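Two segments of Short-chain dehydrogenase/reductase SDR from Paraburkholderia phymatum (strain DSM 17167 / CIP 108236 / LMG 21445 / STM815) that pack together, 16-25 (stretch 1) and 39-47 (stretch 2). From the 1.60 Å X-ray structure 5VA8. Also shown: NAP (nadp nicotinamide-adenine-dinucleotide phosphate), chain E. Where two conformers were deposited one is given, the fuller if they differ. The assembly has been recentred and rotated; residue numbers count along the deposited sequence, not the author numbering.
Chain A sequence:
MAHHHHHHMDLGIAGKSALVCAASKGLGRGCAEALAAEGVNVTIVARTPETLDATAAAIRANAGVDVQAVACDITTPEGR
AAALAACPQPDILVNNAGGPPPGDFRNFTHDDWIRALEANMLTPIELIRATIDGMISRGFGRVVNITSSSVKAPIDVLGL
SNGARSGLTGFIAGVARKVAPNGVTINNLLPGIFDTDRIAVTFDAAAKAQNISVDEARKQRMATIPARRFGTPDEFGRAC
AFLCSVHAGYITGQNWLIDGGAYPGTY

Stretch 1 16-25: KSALVCAASK
Stretch 2 (39-47) GVNVTIVAR

On one face of the sheet lie Ala-18, Val-20, Val-42 and Ile-44. Ala-18 CB lies 3.6 Å from Val-40 CG1 and 4.3 Å from Val-42 CG1. Val-40 is just before the strand, with chi1 t. Val-20 (chi1 t) continues the row, its CG2 4.4 Å from Val-42 CG1 and its CB 4.4 Å from Ile-44 CG2. Val-42 is m; Ile-44 is p, then t. Ala-23 extends this apolar patch, with CB 4.1 Å from Ile-44 CG2.

Ser-17, Leu-19, Asn-41 and Thr-43 occupy the other face. Leu-19 (t, p) brings CD1 to 3.7 Å from Thr-43 CG2 and 3.8 Å from Val-45 CG2. Val-45 is t, Thr-43 m. β-branched Val, Ile and Thr suit extended backbone. Leu-19, Thr-43 and Val-45 are buried. The two stretches together bury 622 Å².

Strands 17-20 and 41-46 are neighbours and run parallel. Their directions differ by 19°, and the axes approach to 4.8 Å. Side chains alternate between the two faces of the sheet. The backbone pairs in register: Ser-17 with Asn-41, Ala-18 with Val-42, Leu-19 with Thr-43, and Val-20 with Ile-44. Paired CA atoms are 4.8 to 5.0 Å apart. Phi runs from -105° to -128° over 17-20 with psi 110° to 140°, and 41-44 are similarly extended, with Asn-41 phi at -75°.

Hydrogen bonds alternate in direction. Asn-41 N donates to Lys-16 O (2.9 Å), and Ala-18 N to Asn-41 O (2.8 Å). Thr-43 N donates to Ala-18 O (2.9 Å), and Val-20 N to Thr-43 O (2.8 Å). Val-45 N reaches Val-20 O at a longer 3.2 Å. Beyond it stretch 1 turns: Ala-22 has phi/psi 57°/62° and Ala-23 -137°/22°. After this turn Ala-23 N donates to Val-45 O (2.9 Å).

At the polar edge, Ser-17 (p) and Asn-41 (m) are partly exposed. A water lies 2.8 Å from Thr-43 OG1, hydrogen-bonded to it, and donates to Ala-18 O at 3.3 Å. Lys-16 starts sideways, and the end of its side chain (m, t, t, m) leads away from stretch 2.

NADP bridges the C-terminal ends. Its O3B donates to Ser-24 OG (2.7 Å; Ser-24 is p), which also lies 3.5 Å from Ala-46 CB. Lys-25 N makes a weak bond to O3B (2.9 Å). Arg-47 (m, t, m) binds the phosphate: N and NE donate to O1X at 2.8 and 2.7 Å, and NH2 to O2X at 2.9 Å.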

ATOM      1  N   LYS A  16      19.925  25.850 -13.352  1.00 17.58           N
ATOM      2  CA  LYS A  16      19.004  25.963 -12.241  1.00 14.50           C
ATOM      3  C   LYS A  16      19.778  25.898 -10.932  1.00 18.41           C
ATOM      4  O   LYS A  16      20.969  25.573 -10.894  1.00 19.59           O
ATOM      5  CB  LYS A  16      17.937  24.869 -12.302  1.00 16.66           C
ATOM      6  CG  LYS A  16      16.979  25.042 -13.480  1.00 19.69           C
ATOM      7  CD  LYS A  16      15.754  24.168 -13.323  1.00 22.81           C
ATOM      8  CE  LYS A  16      14.897  24.164 -14.590  1.00 24.56           C
ATOM      9  NZ  LYS A  16      14.361  25.512 -14.943  1.00 26.75           N
ATOM     10  N   SER A  17      19.096  26.240  -9.849  1.00 14.58           N
ATOM     11  CA  SER A  17      19.721  26.291  -8.537  0.53 15.16           C
ATOM     12  C   SER A  17      19.123  25.223  -7.636  1.00 15.63           C
ATOM     13  O   SER A  17      17.909  25.002  -7.630  1.00 17.33           O
ATOM     14  CB  SER A  17      19.562  27.671  -7.900  0.53 21.92           C
ATOM     15  OG  SER A  17      18.196  28.001  -7.729  0.53 22.21           O
ATOM     16  N   ALA A  18      19.996  24.537  -6.885  1.00 14.19           N
ATOM     17  CA  ALA A  18      19.549  23.514  -5.943  1.00 13.49           C
ATOM     18  C   ALA A  18      20.125  23.768  -4.559  1.00 15.25           C
ATOM     19  O   ALA A  18      21.288  24.151  -4.421  1.00 15.43           O
ATOM     20  CB  ALA A  18      19.946  22.107  -6.387  1.00 14.18           C
ATOM     21  N   LEU A  19      19.298  23.545  -3.540  1.00 12.31           N
ATOM     22  CA  LEU A  19      19.746  23.479  -2.156  1.00 12.26           C
ATOM     23  C   LEU A  19      19.742  22.009  -1.759  1.00 13.81           C
ATOM     24  O   LEU A  19      18.685  21.371  -1.771  1.00 12.71           O
ATOM     25  CB  LEU A  19      18.834  24.304  -1.246  1.00 11.70           C
ATOM     26  CG  LEU A  19      19.124  24.280   0.258  1.00 12.78           C
ATOM     27  CD1 LEU A  19      20.547  24.767   0.546  1.00 15.31           C
ATOM     28  CD2 LEU A  19      18.106  25.146   1.003  1.00 15.19           C
ATOM     29  N   VAL A  20      20.914  21.469  -1.436  1.00 13.44           N
ATOM     30  CA  VAL A  20      21.073  20.044  -1.134  1.00 11.38           C
ATOM     31  C   VAL A  20      21.512  19.931   0.325  1.00 12.81           C
ATOM     32  O   VAL A  20      22.645  20.296   0.672  1.00 14.17           O
ATOM     33  CB  VAL A  20      22.076  19.369  -2.081  1.00 13.39           C
ATOM     34  CG1 VAL A  20      22.074  17.850  -1.881  1.00 13.98           C
ATOM     35  CG2 VAL A  20      21.747  19.718  -3.549  1.00 15.57           C
ATOM     36  N   CYS A  21      20.620  19.434   1.182  1.00 12.04           N
ATOM     37  CA  CYS A  21      20.885  19.382   2.621  1.00 12.82           C
ATOM     38  C   CYS A  21      21.712  18.166   3.013  1.00 15.55           C
ATOM     39  O   CYS A  21      21.548  17.076   2.459  1.00 13.28           O
ATOM     40  CB  CYS A  21      19.570  19.353   3.398  1.00 12.39           C
ATOM     41  SG  CYS A  21      18.550  20.802   3.139  1.00 14.29           S
ATOM     42  N   ALA A  22      22.589  18.357   3.998  1.00 11.67           N
ATOM     43  CA  ALA A  22      23.313  17.260   4.638  1.00 13.05           C
ATOM     44  C   ALA A  22      24.097  16.466   3.590  1.00 14.01           C
ATOM     45  O   ALA A  22      23.882  15.269   3.363  1.00 12.88           O
ATOM     46  CB  ALA A  22      22.346  16.384   5.438  1.00 11.82           C
ATOM     47  N   ALA A  23      25.028  17.171   2.947  1.00 13.58           N
ATOM     48  CA  ALA A  23      25.508  16.705   1.650  1.00 13.68           C
ATOM     49  C   ALA A  23      27.022  16.807   1.498  1.00 14.89           C
ATOM     50  O   ALA A  23      27.521  16.822   0.364  1.00 15.65           O
ATOM     51  CB  ALA A  23      24.808  17.482   0.523  1.00 14.19           C
ATOM     52  N   SER A  24      27.783  16.854   2.592  1.00 13.00           N
ATOM     53  CA  SER A  24      29.224  16.732   2.421  1.00 12.97           C
ATOM     54  C   SER A  24      29.654  15.279   2.262  1.00 15.06           C
ATOM     55  O   SER A  24      30.773  15.030   1.798  1.00 17.14           O
ATOM     56  CB  SER A  24      29.967  17.394   3.593  1.00 16.28           C
ATOM     57  OG  SER A  24      29.851  16.651   4.799  1.00 16.73           O
ATOM     58  N   LYS A  25      28.783  14.331   2.620  1.00 15.97           N
ATOM     59  CA  LYS A  25      29.068  12.902   2.555  1.00 14.38           C
ATOM     60  C   LYS A  25      27.814  12.155   2.126  1.00 15.08           C
ATOM     61  O   LYS A  25      26.702  12.683   2.174  1.00 15.45           O
ATOM     62  CB  LYS A  25      29.534  12.349   3.914  1.00 16.94           C
ATOM     63  CG  LYS A  25      30.716  13.095   4.515  1.00 20.51           C
ATOM     64  CD  LYS A  25      30.863  12.781   6.000  1.00 30.29           C
ATOM     65  CE  LYS A  25      30.964  11.289   6.238  1.00 39.61           C
ATOM     66  NZ  LYS A  25      31.102  10.932   7.684  1.00 42.80           N
ATOM     67  N   GLY A  39      24.688  20.232 -14.621  1.00 22.64           N
ATOM     68  CA  GLY A  39      24.800  21.666 -14.758  1.00 23.16           C
ATOM     69  C   GLY A  39      24.060  22.484 -13.729  1.00 20.04           C
ATOM     70  O   GLY A  39      23.962  23.704 -13.896  1.00 19.82           O
ATOM     71  N   VAL A  40      23.547  21.860 -12.675  1.00 17.24           N
ATOM     72  CA  VAL A  40      22.826  22.578 -11.624  1.00 15.26           C
ATOM     73  C   VAL A  40      23.825  23.251 -10.692  1.00 17.74           C
ATOM     74  O   VAL A  40      24.799  22.629 -10.254  1.00 17.20           O
ATOM     75  CB  VAL A  40      21.918  21.619 -10.837  1.00 15.51           C
ATOM     76  CG1 VAL A  40      21.193  22.369  -9.720  1.00 15.97           C
ATOM     77  CG2 VAL A  40      20.923  20.932 -11.776  1.00 17.35           C
ATOM     78  N   ASN A  41      23.580  24.524 -10.374  1.00 15.52           N
ATOM     79  CA  ASN A  41      24.351  25.192  -9.329  1.00 16.03           C
ATOM     80  C   ASN A  41      23.881  24.690  -7.970  1.00 19.46           C
ATOM     81  O   ASN A  41      22.690  24.762  -7.663  1.00 20.44           O
ATOM     82  CB  ASN A  41      24.182  26.705  -9.439  1.00 16.42           C
ATOM     83  CG  ASN A  41      24.709  27.252 -10.745  1.00 19.02           C
ATOM     84  OD1 ASN A  41      25.831  26.955 -11.147  1.00 20.35           O
ATOM     85  ND2 ASN A  41      23.890  28.047 -11.429  1.00 23.63           N
ATOM     86  N   VAL A  42      24.795  24.164  -7.153  1.00 15.03           N
ATOM     87  CA  VAL A  42      24.388  23.489  -5.926  1.00 14.21           C
ATOM     88  C   VAL A  42      24.912  24.245  -4.713  1.00 14.26           C
ATOM     89  O   VAL A  42      26.062  24.693  -4.685  1.00 17.20           O
ATOM     90  CB  VAL A  42      24.844  22.012  -5.884  1.00 13.30           C
ATOM     91  CG1 VAL A  42      24.095  21.199  -6.948  1.00 14.57           C
ATOM     92  CG2 VAL A  42      26.355  21.901  -6.053  1.00 18.09           C
ATOM     93  N   THR A  43      24.048  24.387  -3.715  1.00 13.55           N
ATOM     94  CA  THR A  43      24.425  24.841  -2.386  1.00 12.58           C
ATOM     95  C   THR A  43      24.354  23.626  -1.478  1.00 14.20           C
ATOM     96  O   THR A  43      23.276  23.038  -1.321  1.00 14.35           O
ATOM     97  CB  THR A  43      23.481  25.942  -1.908  1.00 14.82           C
ATOM     98  OG1 THR A  43      23.624  27.089  -2.751  1.00 16.05           O
ATOM     99  CG2 THR A  43      23.788  26.330  -0.465  1.00 15.31           C
ATOM    100  N   ILE A  44      25.494  23.223  -0.917  1.00 15.40           N
ATOM    101  CA  ILE A  44      25.557  22.036  -0.069  1.00 12.44           C
ATOM    102  C   ILE A  44      25.712  22.472   1.381  1.00 12.27           C
ATOM    103  O   ILE A  44      26.421  23.440   1.689  1.00 14.47           O
ATOM    104  CB  ILE A  44      26.675  21.052  -0.482  1.00 13.23           C
ATOM    105  CG1 ILE A  44      28.057  21.698  -0.479  1.00 15.49           C
ATOM    106  CG2 ILE A  44      26.382  20.460  -1.867  1.00 15.18           C
ATOM    107  CD1 ILE A  44      29.174  20.670  -0.721  1.00 17.05           C
ATOM    108  N   VAL A  45      25.029  21.754   2.266  1.00 14.10           N
ATOM    109  CA  VAL A  45      24.929  22.092   3.682  1.00 14.00           C
ATOM    110  C   VAL A  45      25.451  20.922   4.503  1.00 13.92           C
ATOM    111  O   VAL A  45      25.064  19.769   4.264  1.00 14.46           O
ATOM    112  CB  VAL A  45      23.473  22.408   4.076  1.00 14.75           C
ATOM    113  CG1 VAL A  45      23.390  22.699   5.556  1.00 18.02           C
ATOM    114  CG2 VAL A  45      22.927  23.598   3.262  1.00 15.91           C
ATOM    115  N   ALA A  46      26.323  21.212   5.470  1.00 12.08           N
ATOM    116  CA  ALA A  46      26.736  20.217   6.452  1.00 12.07           C
ATOM    117  C   ALA A  46      27.256  20.953   7.678  1.00 12.91           C
ATOM    118  O   ALA A  46      27.557  22.145   7.618  1.00 15.61           O
ATOM    119  CB  ALA A  46      27.806  19.266   5.896  1.00 15.24           C
ATOM    120  N   ARG A  47      27.376  20.225   8.789  1.00 13.88           N
ATOM    121  CA  ARG A  47      27.778  20.872  10.035  1.00 15.52           C
ATOM    122  C   ARG A  47      29.282  21.100  10.109  1.00 17.40           C
ATOM    123  O   ARG A  47      29.725  22.148  10.596  1.00 18.13           O
ATOM    124  CB  ARG A  47      27.308  20.046  11.230  1.00 14.20           C
ATOM    125  CG  ARG A  47      25.780  19.997  11.351  1.00 16.69           C
ATOM    126  CD  ARG A  47      25.330  18.924  12.332  1.00 16.86           C
ATOM    127  NE  ARG A  47      25.761  17.595  11.900  1.00 15.45           N
ATOM    128  CZ  ARG A  47      25.431  16.469  12.525  1.00 21.41           C
ATOM    129  NH1 ARG A  47      24.651  16.507  13.598  1.00 22.98           N
ATOM    130  NH2 ARG A  47      25.880  15.303  12.080  1.00 18.64           N
TER
HETATM  131  PA  NAP E 301      26.324   9.940   5.977  1.00 16.95           P
HETATM  132  O1A NAP E 301      27.162   9.244   4.983  1.00 17.38           O
HETATM  133  O2A NAP E 301      26.807   9.881   7.411  1.00 19.64           O
HETATM  134  O5B NAP E 301      26.203  11.462   5.488  1.00 15.61           O
HETATM  135  C5B NAP E 301      25.435  12.383   6.276  1.00 14.30           C
HETATM  136  C4B NAP E 301      25.746  13.764   5.769  1.00 13.32           C
HETATM  137  O4B NAP E 301      24.800  14.690   6.343  1.00 15.40           O
HETATM  138  C3B NAP E 301      27.125  14.303   6.150  1.00 13.60           C
HETATM  139  O3B NAP E 301      27.572  15.206   5.148  1.00 13.40           O
HETATM  140  C2B NAP E 301      26.823  15.042   7.451  1.00 15.12           C
HETATM  141  O2B NAP E 301      27.896  15.969   7.732  1.00 14.77           O
HETATM  142  C1B NAP E 301      25.484  15.683   7.081  1.00 15.76           C
HETATM  143  N9A NAP E 301      24.640  16.031   8.219  1.00 15.08           N
HETATM  144  C8A NAP E 301      24.147  15.174   9.167  1.00 15.00           C
HETATM  145  N7A NAP E 301      23.322  15.735  10.019  1.00 15.86           N
HETATM  146  C5A NAP E 301      23.276  17.059   9.609  1.00 14.06           C
HETATM  147  C6A NAP E 301      22.591  18.184  10.110  1.00 14.78           C
HETATM  148  N6A NAP E 301      21.783  18.149  11.175  1.00 15.46           N
HETATM  149  N1A NAP E 301      22.773  19.365   9.478  1.00 13.43           N
HETATM  150  C2A NAP E 301      23.578  19.401   8.408  1.00 12.05           C
HETATM  151  N3A NAP E 301      24.274  18.408   7.846  1.00 13.47           N
HETATM  152  C4A NAP E 301      24.083  17.258   8.500  1.00 13.44           C
HETATM  153  O3  NAP E 301      24.828   9.375   5.962  1.00 16.56           O
HETATM  154  PN  NAP E 301      23.905   8.769   4.802  1.00 14.58           P
HETATM  155  O1N NAP E 301      24.112   9.531   3.555  1.00 14.00           O
HETATM  156  O2N NAP E 301      24.100   7.304   4.792  1.00 16.54           O
HETATM  157  O5D NAP E 301      22.466   9.085   5.417  1.00 17.22           O
HETATM  158  C5D NAP E 301      21.705  10.237   4.998  1.00 17.65           C
HETATM  159  C4D NAP E 301      20.316  10.052   5.558  1.00 12.18           C
HETATM  160  O4D NAP E 301      19.720   8.883   4.948  1.00 12.69           O
HETATM  161  C3D NAP E 301      20.237   9.822   7.072  1.00 13.50           C
HETATM  162  O3D NAP E 301      19.056  10.415   7.611  1.00 14.57           O
HETATM  163  C2D NAP E 301      20.146   8.302   7.168  1.00 12.60           C
HETATM  164  O2D NAP E 301      19.549   7.821   8.368  1.00 13.16           O
HETATM  165  C1D NAP E 301      19.256   8.036   5.958  1.00 12.74           C
HETATM  166  N1N NAP E 301      19.316   6.641   5.458  1.00 13.77           N
HETATM  167  C2N NAP E 301      20.503   6.058   5.220  1.00 14.94           C
HETATM  168  C3N NAP E 301      20.550   4.783   4.697  1.00 16.16           C
HETATM  169  C7N NAP E 301      21.806   4.033   4.374  1.00 15.02           C
HETATM  170  O7N NAP E 301      21.770   2.788   4.337  1.00 15.64           O
HETATM  171  N7N NAP E 301      22.941   4.719   4.273  1.00 13.86           N
HETATM  172  C4N NAP E 301      19.349   4.165   4.358  1.00 26.82           C
HETATM  173  C5N NAP E 301      18.144   4.790   4.631  1.00 16.99           C
HETATM  174  C6N NAP E 301      18.145   6.028   5.199  1.00 14.96           C
HETATM  175  P2B NAP E 301      28.106  16.587   9.207  1.00 15.21           P
HETATM  176  O1X NAP E 301      26.964  17.519   9.442  1.00 16.06           O
HETATM  177  O2X NAP E 301      28.124  15.424  10.201  1.00 14.89           O
HETATM  178  O3X NAP E 301      29.476  17.287   9.116  1.00 20.06           O
HETATM  179  O   HOH W   1      22.759  26.936  -5.390  1.00 19.47           O